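Local coordinates for galactonate dehydratase (Zobellia galactanivorans, PDB 5OLC), which belongs to the enolase superfamily, pairing an N-terminal domain of the mandelate racemase/muconate lactonizing enzyme family with an enolase-like C-terminal barrel domain, at residues A[67-70]-A[71-75]; A[201-204]-A[205-208]; A[339-343]-A[344-348]. One frame throughout, in Å; residues are numbered along the deposited sequence.

In the fold
The three contacts are local and follow one another in series along the chain, so none encloses or crosses another. Interaction 1 comes first, in the N-terminal domain, where helix 60-70 ends and the chain turns off toward helix 82-93. Interaction 2 lies in the enolase-like domain, about 36 Å away between centres, and shapes the loop that leads from strand 198-202 to helix 209-219. Interaction 3 turns the chain from strand 337-339 into helix 344-349; its centre is about 24 Å from that of interaction 2. A344 and L345 also touch strand 11-22, and D339, T341, N343 and L345 meet R37 of strand 36-46, which joins this late part of the chain back to the N-terminal sheet.

Interaction 1: A[67-70]-A[71-75]; sequences IDFF and TPFLL
The backbone N of T71 lies 2.9 Å from the carbonyl O of I67 as helix 60-70 ends, and a weak bond from F73 N to F70 O carries the chain on round a further turn. I67 O takes a second donor, T71 OG1, at 2.7 Å. With OG1 beside its own backbone N (chi1 -62°), T71 swings the hydroxyl back to that carbonyl, approaching from above the carbonyl plane while the amide comes in almost end-on. The aromatic side chains meet on another side of the turn. F73 points its ring edge at a face of F69 in a T-shaped stack, with centroids 5.5 Å apart and planes at 72°; the nearest carbons are F69 CE2 and F73 CE2, 4.2 Å apart. F70 meets L74 through CB, 4.2 Å from L74 CD1, and its buried ring packs on L102, A105 and I106 of helix 101-120. F69 also packs on P59 of the second subunit. The last helical turn is thus held by two unlike means: one carbonyl gripped by both an amide and a hydroxyl, and an aromatic pair joined by dispersion and edge-to-face electrostatics.

Interaction 2: A[201-204]-A[205-208]; sequences IDSN and HAYC
S203 and A206 face each other across the turn that follows strand 198-202, one of the parallel barrel strands of the enolase-like domain, at the C-terminal end where this superfamily carries its active site. S203 OG, set anti to its backbone N (chi1 164°), reaches over the turn to accept a weak hydrogen bond from A206 N at 3.1 Å. The same oxygen lies 3.3 Å from Y207 CD2, obliquely to the ring, and A206 CB comes to 3.8 Å from it. One residue back, D202 OD1 takes a weak bond from N204 N at 3.3 Å, of the kind that closes an Asx turn. N204 and H205 both have positive phi (71° and 45°); the chain bends sharply here, and N204 O lies over one face of the H205 imidazole. Farther out, Y207 OH is tied to D182 and to the backbone N of G178, fixing the buried ring beside S203. C208 then occupies the N-cap position of helix 209-219. Both ring nitrogens of H205 have partners: ND1 bonds weakly to E229 OE1, and NE2 is hydrogen-bonded to OD2 of D95 of the second subunit.

Interaction 3: A[339-343]-A[344-348]; sequences DRTEN and ALRDE
R346 runs back from the first turn of helix 344-349 to the loop before it, and most of its side chain is engaged by that loop. CB packs on the amide of N343, 3.5 Å from its CG. With CG anti to the backbone N (chi1 168°) and bends at chi2 and chi3, the chain then folds along the loop, bringing NE to 3.7 Å from N343 CB. The guanidinium is sandwiched, N343 CB over one face and D339 O over the other. At the tip, NH1 forms a salt bridge with OD2 of D347, its neighbour within the helix (2.8 Å). R346 NH2 forms a weak bond to T341 O at 2.7 Å. A second weak bond, straighter but longer, joins R346 NH2 to D339 OD2 at 3.2 Å. That carboxylate oxygen lies at the guanidinium edge, in its plane, although the two groups are turned 81° apart. D339 is itself positioned by T341 OG1, which bonds to its OD1, and by a salt bridge from OD2 to R37 of strand 36-46. R340 NH1 comes within 3.7 Å of R346 NH1, a like-charge approach that the nearby carboxylates of D339 and D347 would probably ease. N343 OD1 meanwhile accepts from R346 N at 3.1 Å and, weakly, from L345 N. N343 is thus the N-cap of helix 344-349, joined here to a salt-bridge network of D339, R346 and D347.

Interaction 1: A[67-70]-A[71-75]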
ATOM      1  N   ILE A  67     -39.575  14.054  -4.163  1.00 45.84           N
ATOM      2  CA  ILE A  67     -40.513  13.776  -3.071  1.00 44.40           C
ATOM      3  C   ILE A  67     -41.741  13.059  -3.655  1.00 53.29           C
ATOM      4  O   ILE A  67     -42.128  12.006  -3.128  1.00 55.09           O
ATOM      5  CB  ILE A  67     -40.885  15.055  -2.304  1.00 45.47           C
ATOM      6  CG1 ILE A  67     -39.685  15.571  -1.494  1.00 44.17           C
ATOM      7  CG2 ILE A  67     -42.098  14.808  -1.406  1.00 45.25           C
ATOM      8  CD1 ILE A  67     -39.512  17.051  -1.468  1.00 39.84           C
ATOM      9  N   ASP A  68     -42.288  13.586  -4.791  1.00 49.02           N
ATOM     10  CA  ASP A  68     -43.417  13.010  -5.530  1.00 48.57           C
ATOM     11  C   ASP A  68     -43.148  11.561  -5.954  1.00 51.27           C
ATOM     12  O   ASP A  68     -44.096  10.772  -6.073  1.00 49.88           O
ATOM     13  CB  ASP A  68     -43.726  13.838  -6.781  1.00 50.88           C
ATOM     14  CG  ASP A  68     -44.252  15.254  -6.583  1.00 65.78           C
ATOM     15  OD1 ASP A  68     -44.523  15.639  -5.424  1.00 66.06           O
ATOM     16  OD2 ASP A  68     -44.421  15.967  -7.595  1.00 75.25           O
ATOM     17  N   PHE A  69     -41.856  11.222  -6.205  1.00 47.30           N
ATOM     18  CA  PHE A  69     -41.451   9.873  -6.604  1.00 46.43           C
ATOM     19  C   PHE A  69     -41.634   8.877  -5.470  1.00 49.92           C
ATOM     20  O   PHE A  69     -42.158   7.791  -5.708  1.00 47.83           O
ATOM     21  CB  PHE A  69     -40.010   9.843  -7.171  1.00 47.33           C
ATOM     22  CG  PHE A  69     -39.467   8.445  -7.384  1.00 47.73           C
ATOM     23  CD1 PHE A  69     -39.855   7.687  -8.489  1.00 49.14           C
ATOM     24  CD2 PHE A  69     -38.587   7.877  -6.471  1.00 48.89           C
ATOM     25  CE1 PHE A  69     -39.372   6.385  -8.667  1.00 49.19           C
ATOM     26  CE2 PHE A  69     -38.102   6.583  -6.657  1.00 50.28           C
ATOM     27  CZ  PHE A  69     -38.501   5.845  -7.749  1.00 47.54           C
ATOM     28  N   PHE A  70     -41.213   9.258  -4.249  1.00 48.55           N
ATOM     29  CA  PHE A  70     -41.305   8.420  -3.046  1.00 48.98           C
ATOM     30  C   PHE A  70     -42.659   8.449  -2.386  1.00 54.80           C
ATOM     31  O   PHE A  70     -42.961   7.535  -1.611  1.00 56.79           O
ATOM     32  CB  PHE A  70     -40.255   8.822  -1.994  1.00 50.71           C
ATOM     33  CG  PHE A  70     -38.823   8.770  -2.473  1.00 52.50           C
ATOM     34  CD1 PHE A  70     -38.240   7.561  -2.845  1.00 54.54           C
ATOM     35  CD2 PHE A  70     -38.052   9.927  -2.537  1.00 54.90           C
ATOM     36  CE1 PHE A  70     -36.929   7.515  -3.291  1.00 55.36           C
ATOM     37  CE2 PHE A  70     -36.738   9.880  -2.980  1.00 57.53           C
ATOM     38  CZ  PHE A  70     -36.183   8.674  -3.348  1.00 55.59           C
ATOM     39  N   THR A  71     -43.460   9.512  -2.640  1.00 49.65           N
ATOM     40  CA  THR A  71     -44.755   9.711  -1.989  1.00 47.99           C
ATOM     41  C   THR A  71     -45.624   8.460  -2.128  1.00 50.99           C
ATOM     42  O   THR A  71     -46.029   8.001  -1.070  1.00 50.50           O
ATOM     43  CB  THR A  71     -45.407  11.025  -2.406  1.00 46.40           C
ATOM     44  OG1 THR A  71     -44.545  12.085  -1.994  1.00 37.83           O
ATOM     45  CG2 THR A  71     -46.748  11.243  -1.754  1.00 43.40           C
ATOM     46  N   PRO A  72     -45.801   7.792  -3.301  1.00 49.26           N
ATOM     47  CA  PRO A  72     -46.635   6.561  -3.331  1.00 49.28           C
ATOM     48  C   PRO A  72     -46.270   5.455  -2.331  1.00 54.37           C
ATOM     49  O   PRO A  72     -47.197   4.859  -1.767  1.00 53.41           O
ATOM     50  CB  PRO A  72     -46.506   6.065  -4.770  1.00 50.76           C
ATOM     51  CG  PRO A  72     -46.248   7.297  -5.552  1.00 55.71           C
ATOM     52  CD  PRO A  72     -45.396   8.177  -4.670  1.00 51.48           C
ATOM     53  N   PHE A  73     -44.946   5.201  -2.084  1.00 51.24           N
ATOM     54  CA  PHE A  73     -44.459   4.146  -1.168  1.00 51.22           C
ATOM     55  C   PHE A  73     -44.264   4.595   0.296  1.00 54.15           C
ATOM     56  O   PHE A  73     -43.635   3.876   1.089  1.00 51.55           O
ATOM     57  CB  PHE A  73     -43.167   3.485  -1.681  1.00 53.73           C
ATOM     58  CG  PHE A  73     -42.740   3.791  -3.090  1.00 56.76           C
ATOM     59  CD1 PHE A  73     -43.183   3.011  -4.153  1.00 60.64           C
ATOM     60  CD2 PHE A  73     -41.845   4.816  -3.352  1.00 60.41           C
ATOM     61  CE1 PHE A  73     -42.768   3.278  -5.456  1.00 61.82           C
ATOM     62  CE2 PHE A  73     -41.423   5.078  -4.655  1.00 63.86           C
ATOM     63  CZ  PHE A  73     -41.897   4.314  -5.700  1.00 61.81           C
ATOM     64  N   LEU A  74     -44.801   5.778   0.656  1.00 51.28           N
ATOM     65  CA  LEU A  74     -44.680   6.303   2.015  1.00 50.80           C
ATOM     66  C   LEU A  74     -46.030   6.488   2.720  1.00 57.35           C
ATOM     67  O   LEU A  74     -46.091   6.488   3.951  1.00 58.23           O
ATOM     68  CB  LEU A  74     -43.880   7.621   2.044  1.00 49.50           C
ATOM     69  CG  LEU A  74     -42.384   7.582   1.809  1.00 51.53           C
ATOM     70  CD1 LEU A  74     -41.805   8.943   1.952  1.00 51.34           C
ATOM     71  CD2 LEU A  74     -41.674   6.674   2.773  1.00 49.92           C
ATOM     72  N   LEU A  75     -47.092   6.678   1.935  1.00 53.72           N
ATOM     73  CA  LEU A  75     -48.461   6.874   2.405  1.00 53.10           C
ATOM     74  C   LEU A  75     -49.000   5.563   3.030  1.00 57.47           C
ATOM     75  O   LEU A  75     -48.790   4.468   2.475  1.00 55.23           O
ATOM     76  CB  LEU A  75     -49.328   7.306   1.191  1.00 52.38           C
ATOM     77  CG  LEU A  75     -49.687   8.795   0.989  1.00 54.58           C
ATOM     78  CD1 LEU A  75     -48.515   9.732   1.209  1.00 53.61           C
ATOM     79  CD2 LEU A  75     -50.224   9.011  -0.378  1.00 55.33           C
TER

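Interaction 2: A[201-204]-A[205-208]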
ATOM      1  N   ILE A 201     -12.415  31.137   5.198  1.00 64.88           N
ATOM      2  CA  ILE A 201     -12.526  31.419   3.763  1.00 65.37           C
ATOM      3  C   ILE A 201     -13.200  30.249   3.006  1.00 72.28           C
ATOM      4  O   ILE A 201     -12.933  29.084   3.307  1.00 71.89           O
ATOM      5  CB  ILE A 201     -11.171  31.857   3.130  1.00 68.28           C
ATOM      6  CG1 ILE A 201     -10.058  30.808   3.338  1.00 68.47           C
ATOM      7  CG2 ILE A 201     -10.747  33.213   3.689  1.00 69.27           C
ATOM      8  CD1 ILE A 201      -8.914  30.843   2.338  1.00 71.66           C
ATOM      9  N   ASP A 202     -14.101  30.572   2.056  1.00 70.58           N
ATOM     10  CA  ASP A 202     -14.838  29.592   1.258  1.00 71.09           C
ATOM     11  C   ASP A 202     -14.670  29.863  -0.237  1.00 77.01           C
ATOM     12  O   ASP A 202     -15.170  30.867  -0.748  1.00 76.88           O
ATOM     13  CB  ASP A 202     -16.323  29.574   1.663  1.00 73.32           C
ATOM     14  CG  ASP A 202     -17.211  28.577   0.924  1.00 88.68           C
ATOM     15  OD1 ASP A 202     -16.665  27.624   0.301  1.00 88.91           O
ATOM     16  OD2 ASP A 202     -18.454  28.732   0.985  1.00 97.82           O
ATOM     17  N   SER A 203     -13.971  28.953  -0.935  1.00 75.41           N
ATOM     18  CA  SER A 203     -13.694  29.056  -2.364  1.00 75.95           C
ATOM     19  C   SER A 203     -14.893  28.720  -3.231  1.00 82.47           C
ATOM     20  O   SER A 203     -15.129  29.413  -4.217  1.00 82.16           O
ATOM     21  CB  SER A 203     -12.516  28.161  -2.744  1.00 79.03           C
ATOM     22  OG  SER A 203     -12.427  27.949  -4.144  1.00 86.93           O
ATOM     23  N   ASN A 204     -15.639  27.652  -2.867  1.00 81.42           N
ATOM     24  CA  ASN A 204     -16.766  27.066  -3.611  1.00 82.58           C
ATOM     25  C   ASN A 204     -16.177  26.384  -4.838  1.00 89.02           C
ATOM     26  O   ASN A 204     -16.619  26.636  -5.963  1.00 88.86           O
ATOM     27  CB  ASN A 204     -17.855  28.090  -4.015  1.00 85.32           C
ATOM     28  CG  ASN A 204     -18.253  29.058  -2.936  1.00118.60           C
ATOM     29  OD1 ASN A 204     -18.033  30.276  -3.041  1.00114.35           O
ATOM     30  ND2 ASN A 204     -18.875  28.536  -1.885  1.00111.20           N
ATOM     31  N   HIS A 205     -15.129  25.540  -4.613  1.00 87.53           N
ATOM     32  CA  HIS A 205     -14.351  24.775  -5.613  1.00 88.18           C
ATOM     33  C   HIS A 205     -13.956  25.621  -6.858  1.00 93.00           C
ATOM     34  O   HIS A 205     -13.705  25.072  -7.938  1.00 93.08           O
ATOM     35  CB  HIS A 205     -15.039  23.444  -6.011  1.00 89.05           C
ATOM     36  CG  HIS A 205     -16.511  23.417  -5.771  1.00 92.47           C
ATOM     37  ND1 HIS A 205     -17.026  23.132  -4.521  1.00 94.36           N
ATOM     38  CD2 HIS A 205     -17.527  23.714  -6.608  1.00 94.36           C
ATOM     39  CE1 HIS A 205     -18.337  23.238  -4.643  1.00 93.99           C
ATOM     40  NE2 HIS A 205     -18.686  23.583  -5.883  1.00 94.33           N
ATOM     41  N   ALA A 206     -13.861  26.964  -6.668  1.00 88.94           N
ATOM     42  CA  ALA A 206     -13.497  27.961  -7.676  1.00 87.89           C
ATOM     43  C   ALA A 206     -11.976  28.017  -7.898  1.00 89.97           C
ATOM     44  O   ALA A 206     -11.499  28.821  -8.706  1.00 90.34           O
ATOM     45  CB  ALA A 206     -14.025  29.327  -7.267  1.00 88.45           C
ATOM     46  N   TYR A 207     -11.224  27.146  -7.207  1.00 84.12           N
ATOM     47  CA  TYR A 207      -9.776  27.073  -7.328  1.00 83.21           C
ATOM     48  C   TYR A 207      -9.256  25.661  -7.566  1.00 87.01           C
ATOM     49  O   TYR A 207      -9.918  24.680  -7.222  1.00 86.44           O
ATOM     50  CB  TYR A 207      -9.091  27.703  -6.106  1.00 83.75           C
ATOM     51  CG  TYR A 207      -9.199  29.209  -6.044  1.00 84.53           C
ATOM     52  CD1 TYR A 207      -8.556  30.011  -6.978  1.00 86.53           C
ATOM     53  CD2 TYR A 207      -9.892  29.835  -5.014  1.00 85.22           C
ATOM     54  CE1 TYR A 207      -8.626  31.399  -6.910  1.00 87.66           C
ATOM     55  CE2 TYR A 207      -9.960  31.225  -4.927  1.00 86.09           C
ATOM     56  CZ  TYR A 207      -9.331  32.002  -5.883  1.00 93.40           C
ATOM     57  OH  TYR A 207      -9.410  33.366  -5.825  1.00 93.56           O
ATOM     58  N   CYS A 208      -8.069  25.576  -8.184  1.00 83.99           N
ATOM     59  CA  CYS A 208      -7.344  24.342  -8.475  1.00 84.29           C
ATOM     60  C   CYS A 208      -6.224  24.245  -7.450  1.00 88.22           C
ATOM     61  O   CYS A 208      -5.916  25.247  -6.802  1.00 87.54           O
ATOM     62  CB  CYS A 208      -6.796  24.353  -9.902  1.00 84.94           C
ATOM     63  SG  CYS A 208      -8.012  24.822 -11.165  1.00 89.13           S
TER

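Interaction 3: A[339-343]-A[344-348]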
ATOM      1  N   ASP A 339     -26.600  31.369   8.035  1.00 75.76           N
ATOM      2  CA  ASP A 339     -26.718  32.258   6.870  1.00 77.08           C
ATOM      3  C   ASP A 339     -27.269  33.618   7.290  1.00 84.56           C
ATOM      4  O   ASP A 339     -28.393  33.692   7.787  1.00 84.88           O
ATOM      5  CB  ASP A 339     -27.602  31.623   5.772  1.00 79.16           C
ATOM      6  CG  ASP A 339     -27.761  32.449   4.500  1.00 89.40           C
ATOM      7  OD1 ASP A 339     -26.779  33.107   4.091  1.00 89.34           O
ATOM      8  OD2 ASP A 339     -28.858  32.411   3.899  1.00 97.09           O
ATOM      9  N   ARG A 340     -26.466  34.683   7.142  1.00 83.42           N
ATOM     10  CA  ARG A 340     -26.899  36.027   7.553  1.00 84.58           C
ATOM     11  C   ARG A 340     -27.235  36.963   6.363  1.00 91.70           C
ATOM     12  O   ARG A 340     -27.477  38.161   6.558  1.00 91.56           O
ATOM     13  CB  ARG A 340     -25.882  36.674   8.521  1.00 83.83           C
ATOM     14  CG  ARG A 340     -25.666  35.955   9.864  1.00 92.24           C
ATOM     15  CD  ARG A 340     -26.923  35.406  10.535  1.00100.84           C
ATOM     16  NE  ARG A 340     -27.872  36.445  10.937  1.00109.70           N
ATOM     17  CZ  ARG A 340     -29.186  36.265  11.025  1.00125.03           C
ATOM     18  NH1 ARG A 340     -29.726  35.089  10.726  1.00108.04           N
ATOM     19  NH2 ARG A 340     -29.973  37.265  11.394  1.00117.98           N
ATOM     20  N   THR A 341     -27.300  36.392   5.145  1.00 89.74           N
ATOM     21  CA  THR A 341     -27.624  37.114   3.911  1.00 90.09           C
ATOM     22  C   THR A 341     -29.123  37.475   3.866  1.00 94.36           C
ATOM     23  O   THR A 341     -29.875  37.150   4.797  1.00 93.87           O
ATOM     24  CB  THR A 341     -27.190  36.290   2.670  1.00100.92           C
ATOM     25  OG1 THR A 341     -27.933  35.072   2.615  1.00100.37           O
ATOM     26  CG2 THR A 341     -25.687  36.008   2.632  1.00100.43           C
ATOM     27  N   GLU A 342     -29.549  38.149   2.778  1.00 90.69           N
ATOM     28  CA  GLU A 342     -30.941  38.542   2.576  1.00 89.71           C
ATOM     29  C   GLU A 342     -31.751  37.323   2.155  1.00 88.41           C
ATOM     30  O   GLU A 342     -31.479  36.728   1.106  1.00 87.24           O
ATOM     31  CB  GLU A 342     -31.045  39.677   1.543  1.00 91.59           C
ATOM     32  CG  GLU A 342     -31.053  41.061   2.172  1.00106.52           C
ATOM     33  CD  GLU A 342     -29.709  41.707   2.460  1.00127.64           C
ATOM     34  OE1 GLU A 342     -29.372  42.700   1.773  1.00115.67           O
ATOM     35  OE2 GLU A 342     -29.039  41.287   3.432  1.00119.95           O
ATOM     36  N   ASN A 343     -32.709  36.925   3.007  1.00 81.50           N
ATOM     37  CA  ASN A 343     -33.550  35.765   2.738  1.00 79.76           C
ATOM     38  C   ASN A 343     -34.937  35.895   3.339  1.00 80.18           C
ATOM     39  O   ASN A 343     -35.153  35.642   4.528  1.00 78.93           O
ATOM     40  CB  ASN A 343     -32.867  34.467   3.163  1.00 79.86           C
ATOM     41  CG  ASN A 343     -33.388  33.226   2.484  1.00 89.05           C
ATOM     42  OD1 ASN A 343     -34.531  33.147   2.015  1.00 74.92           O
ATOM     43  ND2 ASN A 343     -32.573  32.188   2.509  1.00 81.17           N
ATOM     44  N   ALA A 344     -35.883  36.281   2.485  1.00 75.21           N
ATOM     45  CA  ALA A 344     -37.275  36.445   2.845  1.00 74.10           C
ATOM     46  C   ALA A 344     -37.952  35.088   3.031  1.00 75.65           C
ATOM     47  O   ALA A 344     -38.867  34.995   3.836  1.00 75.89           O
ATOM     48  CB  ALA A 344     -37.995  37.256   1.782  1.00 74.97           C
ATOM     49  N   LEU A 345     -37.508  34.034   2.325  1.00 69.71           N
ATOM     50  CA  LEU A 345     -38.121  32.702   2.467  1.00 68.62           C
ATOM     51  C   LEU A 345     -37.755  32.071   3.800  1.00 71.82           C
ATOM     52  O   LEU A 345     -38.563  31.365   4.407  1.00 70.60           O
ATOM     53  CB  LEU A 345     -37.722  31.794   1.318  1.00 68.37           C
ATOM     54  CG  LEU A 345     -37.783  32.459  -0.029  1.00 73.19           C
ATOM     55  CD1 LEU A 345     -36.477  32.354  -0.716  1.00 73.56           C
ATOM     56  CD2 LEU A 345     -38.904  31.916  -0.866  1.00 76.08           C
ATOM     57  N   ARG A 346     -36.540  32.363   4.269  1.00 68.39           N
ATOM     58  CA  ARG A 346     -36.038  31.892   5.549  1.00 67.88           C
ATOM     59  C   ARG A 346     -36.678  32.684   6.692  1.00 70.73           C
ATOM     60  O   ARG A 346     -37.157  32.075   7.647  1.00 70.15           O
ATOM     61  CB  ARG A 346     -34.501  31.995   5.574  1.00 67.72           C
ATOM     62  CG  ARG A 346     -33.828  31.810   6.928  1.00 72.85           C
ATOM     63  CD  ARG A 346     -33.133  33.080   7.368  1.00 72.30           C
ATOM     64  NE  ARG A 346     -31.971  33.363   6.531  1.00 77.58           N
ATOM     65  CZ  ARG A 346     -31.248  34.473   6.593  1.00 92.96           C
ATOM     66  NH1 ARG A 346     -31.551  35.426   7.469  1.00 80.13           N
ATOM     67  NH2 ARG A 346     -30.207  34.635   5.793  1.00 80.93           N
ATOM     68  N   ASP A 347     -36.708  34.024   6.592  1.00 66.64           N
ATOM     69  CA  ASP A 347     -37.222  34.859   7.672  1.00 66.58           C
ATOM     70  C   ASP A 347     -38.758  35.081   7.680  1.00 71.83           C
ATOM     71  O   ASP A 347     -39.308  35.363   8.749  1.00 71.56           O
ATOM     72  CB  ASP A 347     -36.464  36.186   7.715  1.00 68.28           C
ATOM     73  CG  ASP A 347     -35.028  36.009   8.186  1.00 77.85           C
ATOM     74  OD1 ASP A 347     -34.818  35.335   9.226  1.00 78.70           O
ATOM     75  OD2 ASP A 347     -34.116  36.532   7.516  1.00 81.50           O
ATOM     76  N   GLU A 348     -39.451  34.896   6.543  1.00 69.15           N
ATOM     77  CA  GLU A 348     -40.903  35.095   6.492  1.00 69.39           C
ATOM     78  C   GLU A 348     -41.703  33.794   6.432  1.00 73.58           C
ATOM     79  O   GLU A 348     -42.659  33.655   7.186  1.00 73.51           O
ATOM     80  CB  GLU A 348     -41.311  36.027   5.333  1.00 71.00           C
ATOM     81  CG  GLU A 348     -40.799  37.455   5.443  1.00 85.15           C
ATOM     82  CD  GLU A 348     -41.052  38.350   4.242  1.00110.35           C
ATOM     83  OE1 GLU A 348     -42.135  38.229   3.621  1.00107.87           O
ATOM     84  OE2 GLU A 348     -40.183  39.204   3.947  1.00103.47           O
TER